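Local coordinates for protein probable endonuclease 4 (PDB 4HNO) that probably cleaves the phosphodiester backbone of DNA at apurinic or apyrimidinic sites during base excision repair, using a cluster of bound metal ions, at residues Y108-P113 against M216-D221; L145-S150 against I261-G266; I178-C183 against S188-T193. All blocks are in the same frame, centred on the assembly; numbering follows the deposited sequence.

All three contacts belong to one TIM barrel. Interactions 1 and 2 lie in its middle, their centres about 4 Å apart, and use strands 108-115, 143-147, 214-222 and 260-262 of the same sheet. Along the chain they interleave: 108-113, then 145-150, then 216-221, then 261-266. Interaction 3 falls between residues 150 and 216, on strand 176-181 and the loop that follows helix 182-187; its centre is about 11 Å from that of interaction 1 and about 10 Å from that of interaction 2. A manganese ion joins the set, taking ligands from all three, so residues distant in sequence converge on one metal centre in the enzyme.

Interaction 1. Residues Y108-P113 against M216-D221; sequences YLNIHP and MIHLND. With ZN (zinc ion), chain B; MN (manganese (II) ion), chain E.
Asn-110 faces Met-216 and His-218 across the inside of a TIM barrel, from strands 108-115 and 214-222, which are not neighbours in the sheet. The contact is light and made entirely by side chains. Asn-110 OD1 lies 3.8 Å from Met-216 CE, the methyl that chi3 bends round; the two side chains cross nearly at a right angle. The other branch of the amide, ND2, sits 3.8 Å from His-218 CE1, and the amide and imidazole planes are turned 55° apart, so this is not a flat stack. CG of Asn-110 runs anti to the backbone N (chi1 177°), which carries the amide into the barrel. There both of its ends are held by outside partners: OD1 is hydrogen-bonded to Thr-179 and ND2 to Glu-147.

Further toward the mouth the two segments are tied through metal. His-112 NE2 binds the zinc ion at 2.0 Å and His-218 ND1 the manganese at 2.2 Å. Water 1 bridges them, its O 1.9 Å from the zinc and 1.9 Å from the manganese, and it lies in plane at the edge of the His-112 ring. Outside the two segments, His-72 and Glu-147 also bind this zinc. Behind the metal shell, the His-218 ring, held at ND1 by the manganese, is fixed in rotation by a second bond, the hydrogen bond between NE2 and Gln-33 OE1.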
loop_
_atom_site.group_PDB
_atom_site.type_symbol
_atom_site.label_atom_id
_atom_site.label_comp_id
_atom_site.label_asym_id
_atom_site.label_seq_id
_atom_site.Cartn_x
_atom_site.Cartn_y
_atom_site.Cartn_z
ATOM N N TYR A 108 6.659 -7.732 2.470
ATOM C CA TYR A 108 5.310 -7.343 2.040
ATOM C C TYR A 108 5.357 -6.805 0.616
ATOM O O TYR A 108 6.185 -5.954 0.291
ATOM C CB TYR A 108 4.775 -6.228 2.924
ATOM C CG TYR A 108 4.590 -6.620 4.349
ATOM C CD1 TYR A 108 5.358 -6.090 5.358
ATOM C CD2 TYR A 108 3.615 -7.542 4.672
ATOM C CE1 TYR A 108 5.169 -6.491 6.677
ATOM C CE2 TYR A 108 3.423 -7.951 5.967
ATOM C CZ TYR A 108 4.197 -7.425 6.971
ATOM O OH TYR A 108 3.970 -7.869 8.258
ATOM N N LEU A 109 4.391 -7.249 -0.182
ATOM C CA LEU A 109 4.215 -6.792 -1.557
ATOM C C LEU A 109 2.765 -6.359 -1.710
ATOM O O LEU A 109 1.849 -7.184 -1.632
ATOM C CB LEU A 109 4.548 -7.921 -2.542
ATOM C CG LEU A 109 4.361 -7.578 -4.021
ATOM C CD1 LEU A 109 5.224 -6.413 -4.464
ATOM C CD2 LEU A 109 4.668 -8.798 -4.857
ATOM N N ASN A 110 2.567 -5.069 -1.909
ATOM C CA ASN A 110 1.251 -4.445 -1.963
ATOM C C ASN A 110 0.755 -4.359 -3.394
ATOM O O ASN A 110 1.444 -3.793 -4.250
ATOM C CB ASN A 110 1.381 -3.046 -1.363
ATOM C CG ASN A 110 0.092 -2.265 -1.415
ATOM O OD1 ASN A 110 -0.690 -2.285 -0.479
ATOM N ND2 ASN A 110 -0.130 -1.587 -2.509
ATOM N N ILE A 111 -0.455 -4.861 -3.637
ATOM C CA ILE A 111 -1.056 -4.840 -4.958
ATOM C C ILE A 111 -2.434 -4.182 -4.917
ATOM O O ILE A 111 -3.158 -4.257 -3.947
ATOM C CB ILE A 111 -1.190 -6.285 -5.548
ATOM C CG1 ILE A 111 -2.302 -7.106 -4.872
ATOM C CG2 ILE A 111 0.113 -7.050 -5.498
ATOM C CD1 ILE A 111 -2.706 -8.361 -5.656
ATOM N N HIS A 112 -2.804 -3.591 -6.035
ATOM C CA HIS A 112 -4.202 -3.275 -6.308
ATOM C C HIS A 112 -4.838 -4.563 -6.859
ATOM O O HIS A 112 -4.265 -5.202 -7.736
ATOM C CB HIS A 112 -4.317 -2.172 -7.343
ATOM C CG HIS A 112 -3.714 -0.881 -6.899
ATOM N ND1 HIS A 112 -3.908 0.303 -7.553
ATOM C CD2 HIS A 112 -2.967 -0.579 -5.818
ATOM C CE1 HIS A 112 -3.252 1.266 -6.924
ATOM N NE2 HIS A 112 -2.626 0.748 -5.890
ATOM N N PRO A 113 -5.992 -4.957 -6.366
ATOM C CA PRO A 113 -6.564 -6.240 -6.786
ATOM C C PRO A 113 -6.677 -6.438 -8.285
ATOM O O PRO A 113 -6.363 -7.530 -8.776
ATOM C CB PRO A 113 -7.933 -6.237 -6.097
ATOM C CG PRO A 113 -7.686 -5.447 -4.834
ATOM C CD PRO A 113 -6.777 -4.334 -5.273
ATOM N N MET A 216 -0.382 -1.670 6.583
ATOM C CA MET A 216 0.115 -0.404 6.069
ATOM C C MET A 216 -1.079 0.509 5.837
ATOM O O MET A 216 -2.141 0.045 5.415
ATOM C CB MET A 216 0.880 -0.613 4.761
ATOM C CG MET A 216 1.303 0.682 4.062
ATOM S SD MET A 216 2.585 0.485 2.796
ATOM C CE MET A 216 1.969 -0.897 1.824
ATOM N N ILE A 217 -0.872 1.795 6.078
ATOM C CA ILE A 217 -1.781 2.847 5.635
ATOM C C ILE A 217 -1.031 3.682 4.617
ATOM O O ILE A 217 0.101 4.103 4.856
ATOM C CB ILE A 217 -2.245 3.693 6.826
ATOM C CG1 ILE A 217 -3.174 2.858 7.707
ATOM C CG2 ILE A 217 -2.935 4.983 6.353
ATOM C CD1 ILE A 217 -3.394 3.432 9.084
ATOM N N HIS A 218 -1.668 3.904 3.462
ATOM C CA HIS A 218 -1.182 4.889 2.520
ATOM C C HIS A 218 -1.846 6.208 2.898
ATOM O O HIS A 218 -3.074 6.351 2.816
ATOM C CB HIS A 218 -1.501 4.528 1.083
ATOM C CG HIS A 218 -0.699 3.393 0.557
ATOM N ND1 HIS A 218 -1.029 2.762 -0.623
ATOM C CD2 HIS A 218 0.441 2.828 1.020
ATOM C CE1 HIS A 218 -0.105 1.848 -0.848
ATOM N NE2 HIS A 218 0.794 1.863 0.130
ATOM N N LEU A 219 -1.026 7.133 3.367
ATOM C CA LEU A 219 -1.480 8.384 3.943
ATOM C C LEU A 219 -1.440 9.442 2.852
ATOM O O LEU A 219 -0.406 10.026 2.544
ATOM C CB LEU A 219 -0.590 8.760 5.131
ATOM C CG LEU A 219 -1.249 9.791 6.034
ATOM C CD1 LEU A 219 -2.328 9.137 6.909
ATOM C CD2 LEU A 219 -0.216 10.518 6.880
ATOM N N ASN A 220 -2.611 9.660 2.259
ATOM C CA ASN A 220 -2.786 10.557 1.126
ATOM C C ASN A 220 -3.991 11.464 1.377
ATOM O O ASN A 220 -5.073 10.974 1.692
ATOM C CB ASN A 220 -3.095 9.745 -0.139
ATOM C CG ASN A 220 -1.931 8.862 -0.557
ATOM O OD1 ASN A 220 -0.786 9.320 -0.581
ATOM N ND2 ASN A 220 -2.238 7.617 -0.896
ATOM N N ASP A 221 -3.814 12.774 1.241
ATOM C CA ASP A 221 -4.993 13.628 1.176
ATOM C C ASP A 221 -5.604 13.420 -0.225
ATOM O O ASP A 221 -5.069 12.675 -1.061
ATOM C CB ASP A 221 -4.600 15.085 1.495
ATOM C CG ASP A 221 -5.716 15.899 2.149
ATOM O OD1 ASP A 221 -6.891 15.673 1.810
ATOM O OD2 ASP A 221 -5.381 16.793 2.982
HETATM ZN ZN ZN B . -1.346 1.464 -4.552
HETATM MN MN MN E . -2.032 3.792 -2.334
HETATM O O HOH W 1 -1.291 3.322 -4.075
#

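Interaction 2. Residues L145-S150 against I261-G266; sequences LLENVS and ILETPG. With MN (manganese (II) ion), chain E; ZN (zinc ion), chain B.
The backbones bearing Glu-147 and Glu-263 stay well apart, with the nearest CA pair, Glu-147 and Ile-261, separated by 12.6 Å, so the junction is left to two long carboxylate side chains reaching inward from the last residue of strand 143-147 and from just beyond strand 260-262. Both chains are extended beyond CG. In Glu-147, CG is anti to the backbone N (chi1 -176°), and the stretched chain lets its carboxylate bridge two metals: OE1 binds the manganese ion at 2.1 Å while OE2 binds the zinc ion at 2.0 Å. Glu-263 comes from the far side of the manganese and binds it through OE1, also at 2.1 Å.

The two oxygens, Glu-147 OE1 and Glu-263 OE1, are 4.3 Å apart, and with the metal between them they make an angle of about 176°. They are the axial ligands of a distorted trigonal bipyramid whose equator holds Asp-181, His-218 and water 1. The zinc is four-coordinate. In the second shell, Gln-33 is the main polar partner of Glu-263. The same four protein ligands are also seen holding zinc in the manganese position.

The cation between them probably offsets the repulsion of the two carboxylates, which meet it from opposite sides. The water shared by the two metals is probably made more acidic by them, consistent with the metal-activated hydrolysis expected of an endonuclease IV.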
loop_
_atom_site.group_PDB
_atom_site.type_symbol
_atom_site.label_atom_id
_atom_site.label_comp_id
_atom_site.label_asym_id
_atom_site.label_seq_id
_atom_site.Cartn_x
_atom_site.Cartn_y
_atom_site.Cartn_z
ATOM N N LEU A 145 -0.201 -7.781 0.205
ATOM C CA LEU A 145 -1.167 -6.843 0.773
ATOM C C LEU A 145 -2.125 -6.426 -0.334
ATOM O O LEU A 145 -1.692 -6.003 -1.402
ATOM C CB LEU A 145 -0.476 -5.610 1.345
ATOM C CG LEU A 145 0.604 -5.908 2.379
ATOM C CD1 LEU A 145 1.235 -4.618 2.883
ATOM C CD2 LEU A 145 0.044 -6.719 3.531
ATOM N N LEU A 146 -3.422 -6.536 -0.059
ATOM C CA LEU A 146 -4.442 -6.016 -0.950
ATOM C C LEU A 146 -4.767 -4.600 -0.506
ATOM O O LEU A 146 -5.135 -4.382 0.652
ATOM C CB LEU A 146 -5.707 -6.851 -0.892
ATOM C CG LEU A 146 -5.549 -8.333 -1.152
ATOM C CD1 LEU A 146 -6.887 -9.037 -0.995
ATOM C CD2 LEU A 146 -4.946 -8.601 -2.520
ATOM N N GLU A 147 -4.635 -3.652 -1.426
ATOM C CA GLU A 147 -4.915 -2.248 -1.171
ATOM C C GLU A 147 -6.294 -1.889 -1.697
ATOM O O GLU A 147 -6.659 -2.261 -2.805
ATOM C CB GLU A 147 -3.857 -1.407 -1.864
ATOM C CG GLU A 147 -3.991 0.070 -1.582
ATOM C CD GLU A 147 -3.121 0.949 -2.424
ATOM O OE1 GLU A 147 -3.420 2.162 -2.503
ATOM O OE2 GLU A 147 -2.111 0.454 -2.978
ATOM N N ASN A 148 -7.052 -1.127 -0.911
ATOM C CA ASN A 148 -8.289 -0.575 -1.454
ATOM C C ASN A 148 -7.992 0.497 -2.495
ATOM O O ASN A 148 -6.970 1.197 -2.427
ATOM C CB ASN A 148 -9.194 -0.022 -0.359
ATOM C CG ASN A 148 -8.573 1.154 0.351
ATOM O OD1 ASN A 148 -7.496 1.014 0.919
ATOM N ND2 ASN A 148 -9.245 2.302 0.355
ATOM N N VAL A 149 -8.905 0.620 -3.455
ATOM C CA VAL A 149 -8.742 1.453 -4.626
ATOM C C VAL A 149 -9.987 2.326 -4.798
ATOM O O VAL A 149 -10.960 2.233 -4.058
ATOM C CB VAL A 149 -8.452 0.609 -5.881
ATOM C CG1 VAL A 149 -7.108 -0.095 -5.731
ATOM C CG2 VAL A 149 -9.572 -0.372 -6.164
ATOM N N SER A 150 -9.945 3.173 -5.809
ATOM C CA SER A 150 -11.085 4.017 -6.138
ATOM C C SER A 150 -12.011 3.305 -7.124
ATOM O O SER A 150 -11.610 2.377 -7.838
ATOM C CB SER A 150 -10.594 5.337 -6.706
ATOM O OG SER A 150 -9.695 5.946 -5.812
ATOM N N ILE A 261 2.429 5.591 5.172
ATOM C CA ILE A 261 3.301 5.755 4.028
ATOM C C ILE A 261 2.672 6.776 3.076
ATOM O O ILE A 261 1.603 6.560 2.519
ATOM C CB ILE A 261 3.506 4.417 3.293
ATOM C CG1 ILE A 261 4.221 3.403 4.187
ATOM C CG2 ILE A 261 4.231 4.636 1.972
ATOM C CD1 ILE A 261 5.627 3.779 4.590
ATOM N N LEU A 262 3.363 7.892 2.895
ATOM C CA LEU A 262 2.920 8.951 1.998
ATOM C C LEU A 262 3.083 8.547 0.542
ATOM O O LEU A 262 4.160 8.111 0.132
ATOM C CB LEU A 262 3.762 10.196 2.238
ATOM C CG LEU A 262 3.701 10.811 3.625
ATOM C CD1 LEU A 262 4.911 11.693 3.831
ATOM C CD2 LEU A 262 2.426 11.587 3.802
ATOM N N GLU A 263 2.024 8.755 -0.243
ATOM C CA GLU A 263 2.084 8.655 -1.707
ATOM C C GLU A 263 1.588 9.971 -2.295
ATOM O O GLU A 263 0.921 10.026 -3.324
ATOM C CB GLU A 263 1.274 7.495 -2.251
ATOM C CG GLU A 263 1.557 6.155 -1.616
ATOM C CD GLU A 263 0.637 5.103 -2.158
ATOM O OE1 GLU A 263 -0.606 5.321 -2.035
ATOM O OE2 GLU A 263 1.111 4.093 -2.713
ATOM N N THR A 264 1.924 11.052 -1.618
ATOM C CA THR A 264 1.422 12.363 -1.967
ATOM C C THR A 264 2.289 12.930 -3.101
ATOM O O THR A 264 3.386 12.428 -3.370
ATOM C CB THR A 264 1.439 13.262 -0.745
ATOM O OG1 THR A 264 2.751 13.208 -0.194
ATOM C CG2 THR A 264 0.446 12.811 0.303
ATOM N N PRO A 265 1.786 13.947 -3.804
ATOM C CA PRO A 265 2.545 14.489 -4.933
ATOM C C PRO A 265 3.929 14.967 -4.525
ATOM O O PRO A 265 4.140 15.502 -3.433
ATOM C CB PRO A 265 1.696 15.675 -5.382
ATOM C CG PRO A 265 0.308 15.299 -4.991
ATOM C CD PRO A 265 0.444 14.546 -3.701
ATOM N N GLY A 266 4.886 14.773 -5.424
ATOM C CA GLY A 266 6.235 15.262 -5.202
ATOM C C GLY A 266 7.244 14.158 -4.955
ATOM O O GLY A 266 6.956 12.972 -5.140
HETATM MN MN MN E . -2.032 3.792 -2.334
HETATM ZN ZN ZN B . -1.346 1.464 -4.552
HETATM O O HOH W 1 -1.291 3.322 -4.075
#

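Interaction 3. Residues I178-C183 against S188-T193; sequences ITYDTC and SGYDIT. With MN (manganese (II) ion), chain E; EDO (1,2-ethanediol), chain J.
In Tyr-180, CG is anti to the backbone N (chi1 -178°), sending the phenol outward from the strand as far as the loop, where Tyr-190 meets it with CB, an atom whose position does not depend on chi1. The Tyr-180 hydroxyl ends up against the root of the other side chain, OH to Tyr-190 CB 3.1 Å, a tight approach made at the edge of the Tyr-180 ring and near its plane. The hydroxyl donates to water 2, whose O is 2.7 Å from Tyr-180 OH. That water in turn donates to Thr-182 O and Tyr-190 O, each 2.9 Å from it, and so stitches strand end, helix start and loop together.

Beside this polar knot lies an apolar one, where Thr-182 CG2 meets Ile-192 CD1 at 3.8 Å and the side chains cross at about a right angle. The loop is braced from within by an Asx turn: Asp-191 OD1 accepts from Thr-193 N, from above the carboxylate plane, and through its syn lone pair from Thr-193 OG1 at 2.6 Å.

Next along the chain from Tyr-180, Asp-181 serves the metal site and the helix. Its OD1 binds the manganese ion at 2.0 Å, and OD2 caps the start of helix 182-187 through a weak bond from Cys-183 N. A Schellman motif at Gly-189 closes that helix. Beyond, Ile-192 packs on Val-198 and Leu-201 of helix 195-208, which Tyr-180 and Tyr-190 also touch, and Phe-249 of helix 242-250 covers both Ile-192 and Thr-182.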
loop_
_atom_site.group_PDB
_atom_site.type_symbol
_atom_site.label_atom_id
_atom_site.label_comp_id
_atom_site.label_asym_id
_atom_site.label_seq_id
_atom_site.Cartn_x
_atom_site.Cartn_y
_atom_site.Cartn_z
ATOM N N ILE A 178 -3.756 -6.524 4.368
ATOM C CA ILE A 178 -4.463 -5.371 3.854
ATOM C C ILE A 178 -3.647 -4.096 4.027
ATOM O O ILE A 178 -2.992 -3.874 5.051
ATOM C CB ILE A 178 -5.827 -5.250 4.603
ATOM C CG1 ILE A 178 -6.673 -6.521 4.469
ATOM C CG2 ILE A 178 -6.604 -4.003 4.204
ATOM C CD1 ILE A 178 -7.122 -6.818 3.075
ATOM N N THR A 179 -3.767 -3.227 3.024
ATOM C CA THR A 179 -3.321 -1.836 3.075
ATOM C C THR A 179 -4.541 -0.942 2.905
ATOM O O THR A 179 -5.337 -1.158 1.994
ATOM C CB THR A 179 -2.345 -1.546 1.950
ATOM O OG1 THR A 179 -1.176 -2.332 2.185
ATOM C CG2 THR A 179 -1.980 -0.067 1.850
ATOM N N TYR A 180 -4.643 0.070 3.762
ATOM C CA TYR A 180 -5.720 1.045 3.631
ATOM C C TYR A 180 -5.153 2.358 3.105
ATOM O O TYR A 180 -4.289 2.969 3.745
ATOM C CB TYR A 180 -6.415 1.297 4.988
ATOM C CG TYR A 180 -7.555 2.257 4.803
ATOM C CD1 TYR A 180 -8.724 1.848 4.179
ATOM C CD2 TYR A 180 -7.459 3.591 5.188
ATOM C CE1 TYR A 180 -9.759 2.718 3.937
ATOM C CE2 TYR A 180 -8.515 4.473 4.974
ATOM C CZ TYR A 180 -9.652 4.024 4.329
ATOM O OH TYR A 180 -10.706 4.865 4.072
ATOM N N ASP A 181 -5.626 2.784 1.933
ATOM C CA ASP A 181 -5.237 4.049 1.328
ATOM C C ASP A 181 -6.337 5.078 1.624
ATOM O O ASP A 181 -7.503 4.894 1.256
ATOM C CB ASP A 181 -5.025 3.860 -0.176
ATOM C CG ASP A 181 -4.528 5.104 -0.880
ATOM O OD1 ASP A 181 -3.502 5.022 -1.608
ATOM O OD2 ASP A 181 -5.148 6.180 -0.707
ATOM N N THR A 182 -5.961 6.131 2.336
ATOM C CA THR A 182 -6.940 7.112 2.783
ATOM C C THR A 182 -7.587 7.883 1.636
ATOM O O THR A 182 -8.739 8.293 1.770
ATOM C CB THR A 182 -6.317 8.086 3.794
ATOM O OG1 THR A 182 -5.217 8.779 3.234
ATOM C CG2 THR A 182 -5.845 7.376 5.037
ATOM N N CYS A 183 -6.859 8.142 0.559
ATOM C CA CYS A 183 -7.447 8.855 -0.580
ATOM C C CYS A 183 -8.412 7.948 -1.319
ATOM O O CYS A 183 -9.552 8.323 -1.612
ATOM C CB CYS A 183 -6.366 9.399 -1.505
ATOM S SG CYS A 183 -7.022 10.306 -2.923
ATOM N N SER A 188 -14.236 6.702 -2.024
ATOM C CA SER A 188 -15.212 5.638 -1.998
ATOM C C SER A 188 -16.187 5.744 -0.822
ATOM O O SER A 188 -16.949 4.822 -0.574
ATOM C CB SER A 188 -14.504 4.288 -1.933
ATOM O OG SER A 188 -13.580 4.149 -3.000
ATOM N N GLY A 189 -16.154 6.868 -0.106
ATOM C CA GLY A 189 -17.116 7.112 0.945
ATOM C C GLY A 189 -16.667 6.801 2.354
ATOM O O GLY A 189 -17.470 6.920 3.279
ATOM N N TYR A 190 -15.408 6.401 2.551
ATOM C CA TYR A 190 -14.887 6.163 3.884
ATOM C C TYR A 190 -14.454 7.494 4.471
ATOM O O TYR A 190 -13.377 8.020 4.151
ATOM C CB TYR A 190 -13.740 5.160 3.872
ATOM C CG TYR A 190 -14.166 3.751 3.535
ATOM C CD1 TYR A 190 -14.001 3.228 2.260
ATOM C CD2 TYR A 190 -14.718 2.934 4.496
ATOM C CE1 TYR A 190 -14.372 1.919 1.971
ATOM C CE2 TYR A 190 -15.087 1.639 4.223
ATOM C CZ TYR A 190 -14.909 1.128 2.958
ATOM O OH TYR A 190 -15.283 -0.163 2.661
ATOM N N ASP A 191 -15.330 8.056 5.299
ATOM C CA ASP A 191 -15.166 9.420 5.783
ATOM C C ASP A 191 -14.381 9.440 7.079
ATOM O O ASP A 191 -14.936 9.435 8.174
ATOM C CB ASP A 191 -16.522 10.073 5.975
ATOM C CG ASP A 191 -16.422 11.529 6.343
ATOM O OD1 ASP A 191 -15.281 12.035 6.383
ATOM O OD2 ASP A 191 -17.479 12.150 6.587
ATOM N N ILE A 192 -13.064 9.491 6.951
ATOM C CA ILE A 192 -12.174 9.518 8.102
ATOM C C ILE A 192 -12.061 10.908 8.738
ATOM O O ILE A 192 -11.280 11.095 9.670
ATOM C CB ILE A 192 -10.753 8.983 7.757
ATOM C CG1 ILE A 192 -10.069 9.827 6.665
ATOM C CG2 ILE A 192 -10.818 7.510 7.397
ATOM C CD1 ILE A 192 -8.595 9.519 6.525
ATOM N N THR A 193 -12.834 11.872 8.241
ATOM C CA THR A 193 -12.792 13.226 8.789
ATOM C C THR A 193 -13.686 13.384 10.003
ATOM O O THR A 193 -13.642 14.426 10.665
ATOM C CB THR A 193 -13.180 14.325 7.761
ATOM O OG1 THR A 193 -14.596 14.323 7.507
ATOM C CG2 THR A 193 -12.392 14.176 6.483
HETATM MN MN MN E . -2.032 3.792 -2.334
HETATM C C1 EDO J . -16.506 14.996 4.619
HETATM O O1 EDO J . -15.570 15.889 5.240
HETATM C C2 EDO J . -17.888 15.164 5.244
HETATM O O2 EDO J . -17.867 14.788 6.635
HETATM O O HOH W 2 -10.474 7.548 4.007
HETATM O O HOH W 1 -1.291 3.322 -4.075
#